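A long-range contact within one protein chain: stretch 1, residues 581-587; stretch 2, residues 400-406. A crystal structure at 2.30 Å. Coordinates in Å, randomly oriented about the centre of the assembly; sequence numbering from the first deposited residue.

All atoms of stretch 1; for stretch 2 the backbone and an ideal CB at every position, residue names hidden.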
# COMPACT_ATOMS: atom_id res chain seq x y z
N VAL A 581 18.32 39.10 18.37
CA VAL A 581 17.89 38.57 17.08
C VAL A 581 16.65 37.72 17.31
O VAL A 581 16.70 36.69 17.99
CB VAL A 581 19.00 37.75 16.41
CG1 VAL A 581 18.57 37.34 15.00
CG2 VAL A 581 20.30 38.54 16.37
N HIS A 582 15.53 38.14 16.72
CA HIS A 582 14.25 37.50 16.96
C HIS A 582 13.87 36.50 15.87
O HIS A 582 12.96 35.69 16.08
CB HIS A 582 13.15 38.56 17.08
CG HIS A 582 13.23 39.37 18.33
ND1 HIS A 582 13.28 40.75 18.33
CD2 HIS A 582 13.28 39.00 19.63
CE1 HIS A 582 13.35 41.19 19.57
NE2 HIS A 582 13.35 40.15 20.38
N SER A 583 14.54 36.55 14.73
CA SER A 583 14.35 35.57 13.67
C SER A 583 15.39 35.85 12.59
O SER A 583 16.22 36.75 12.73
CB SER A 583 12.93 35.62 13.09
OG SER A 583 12.77 36.73 12.22
N SER A 584 15.34 35.06 11.53
CA SER A 584 16.10 35.35 10.33
C SER A 584 15.15 35.97 9.30
O SER A 584 14.05 36.40 9.65
CB SER A 584 16.79 34.07 9.84
OG SER A 584 17.71 34.36 8.81
N ASN A 585 15.56 36.01 8.04
CA ASN A 585 14.79 36.71 7.03
C ASN A 585 14.12 35.71 6.09
O ASN A 585 14.10 34.50 6.34
CB ASN A 585 15.69 37.68 6.27
CG ASN A 585 16.70 36.97 5.38
OD1 ASN A 585 17.36 36.03 5.82
ND2 ASN A 585 16.80 37.41 4.13
N LEU A 586 13.55 36.24 5.01
CA LEU A 586 12.87 35.41 4.03
C LEU A 586 13.77 34.29 3.50
O LEU A 586 13.29 33.18 3.24
CB LEU A 586 12.37 36.28 2.87
CG LEU A 586 11.70 35.57 1.70
CD1 LEU A 586 10.45 34.80 2.15
CD2 LEU A 586 11.33 36.56 0.61
N CYS A 587 15.06 34.57 3.34
CA CYS A 587 15.99 33.63 2.72
C CYS A 587 16.95 32.99 3.71
O CYS A 587 17.80 32.19 3.30
CB CYS A 587 16.76 34.34 1.60
SG CYS A 587 15.67 35.01 0.31
N UNK A 400 9.46 43.85 -1.86
CA UNK A 400 10.31 43.54 -0.73
C UNK A 400 10.02 42.18 -0.12
O UNK A 400 8.88 41.70 -0.11
CB UNK A 400 10.16 44.62 0.34
N UNK A 401 11.07 41.55 0.38
CA UNK A 401 10.96 40.28 1.09
C UNK A 401 11.03 40.51 2.59
O UNK A 401 11.76 41.38 3.06
CB UNK A 401 12.06 39.31 0.65
N UNK A 402 10.28 39.70 3.34
CA UNK A 402 10.05 39.94 4.76
C UNK A 402 10.23 38.68 5.59
O UNK A 402 9.74 37.61 5.23
CB UNK A 402 8.64 40.50 4.98
N UNK A 403 10.93 38.83 6.72
CA UNK A 403 10.87 37.88 7.81
C UNK A 403 10.09 38.48 8.97
O UNK A 403 10.31 39.63 9.34
CB UNK A 403 12.28 37.47 8.25
N UNK A 404 9.16 37.69 9.52
CA UNK A 404 8.30 38.10 10.63
C UNK A 404 8.50 37.16 11.81
O UNK A 404 8.29 35.95 11.68
CB UNK A 404 6.83 38.12 10.20
N UNK A 405 8.85 37.73 12.96
CA UNK A 405 8.90 36.98 14.21
C UNK A 405 7.54 37.06 14.90
O UNK A 405 7.17 38.11 15.44
CB UNK A 405 10.01 37.51 15.12
N UNK A 406 6.80 35.96 14.88
CA UNK A 406 5.47 35.90 15.48
C UNK A 406 5.46 35.25 16.86
O UNK A 406 4.39 35.13 17.46
CB UNK A 406 4.52 35.14 14.55

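Stretch 2 is extended from 401 to 405, and stretch 1 runs past it in roughly the opposite direction, 153° apart. The CA-to-CB bonds of 401, 403 and 405 point toward stretch 1, and those of 402 and 404 point away.

Position 400 points sideways. Its ideal CB has nothing of stretch 1 within 5.5 Å, so stretch 1 sets no close limit here. The residue is Gly 400, and it makes no contact.

Position 401 points toward Leu 586. The ideal CB would lie 2.8 Å from Leu 586 CD2, which is a clash. The backbone angles, -101/145, are ordinary for a strand and do not themselves call for glycine. The crowding does, with Leu 586 placed as it is. The residue is Gly 401. Its CA packs 3.8 Å from Leu 586 CD2, so the leucine methyl rests against bare backbone.

Position 402 points away, and many side chains would suit it as far as stretch 1 is concerned. The residue is Leu 402. Its closest side-chain approach is Leu 402 CB to Leu 586 CB, 6.0 Å. The backbone makes the contact instead, with Leu 402 O 3.8 Å from Leu 586 CB.

Position 403 is the tightest. Its ideal CB would lie 2.5 Å from Ser 584 O and 2.9 Å from Asn 585 CA, two clashes with backbone atoms. Phi and psi, -108/133, are ordinary strand values that most residues can adopt, so the argument for glycine is again one of space. The residue is Gly 403. Without a CB, the chains come close: Gly 403 CA is 4.2 Å from Asn 585 CA and 4.0 Å from Ser 584 O. No hydrogen bond joins the two stretches here or elsewhere.

Position 404 points away, so polar or apolar residues would suit it. The residue is Asn 404, whose side-chain amide is hydrogen-bonded elsewhere in the structure.

Position 405 points toward stretch 1 and has room for a CB, which would lie 3.6 Å from His 582 O and 4.0 Å from Ser 583 CB. A small or medium side chain could follow, apolar against the serine CB or polar near the carbonyl. The residue is Asp 405. Its OD2 comes 3.1 Å from His 582 CB. A water donates to both Asp 405 OD1, at 2.7 Å, and His 582 O, at 3.1 Å.

Position 406 is out of reach, so stretch 1 gives no preference. The residue is Trp 406, without contact.

Stretch 2, residues 400-406: GGLGNDW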
# COMPACT_ATOMS: atom_id res chain seq x y z
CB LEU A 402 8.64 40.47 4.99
CG LEU A 402 8.38 41.92 4.59
CD1 LEU A 402 6.93 42.12 4.21
CD2 LEU A 402 8.76 42.83 5.73
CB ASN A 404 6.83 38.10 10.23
CG ASN A 404 6.43 39.26 9.35
OD1 ASN A 404 7.20 40.19 9.13
ND2 ASN A 404 5.21 39.20 8.85
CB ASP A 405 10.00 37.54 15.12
CG ASP A 405 9.82 37.13 16.57
OD1 ASP A 405 9.40 35.98 16.81
OD2 ASP A 405 10.09 37.95 17.46
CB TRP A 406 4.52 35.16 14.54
CG TRP A 406 4.04 36.06 13.46
CD1 TRP A 406 4.66 36.32 12.27
CD2 TRP A 406 2.85 36.86 13.48
NE1 TRP A 406 3.93 37.23 11.55
CE2 TRP A 406 2.81 37.57 12.27
CE3 TRP A 406 1.82 37.03 14.40
CZ2 TRP A 406 1.78 38.45 11.95
CZ3 TRP A 406 0.79 37.90 14.09
CH2 TRP A 406 0.78 38.60 12.88
O HOH W 1 10.64 33.62 16.32
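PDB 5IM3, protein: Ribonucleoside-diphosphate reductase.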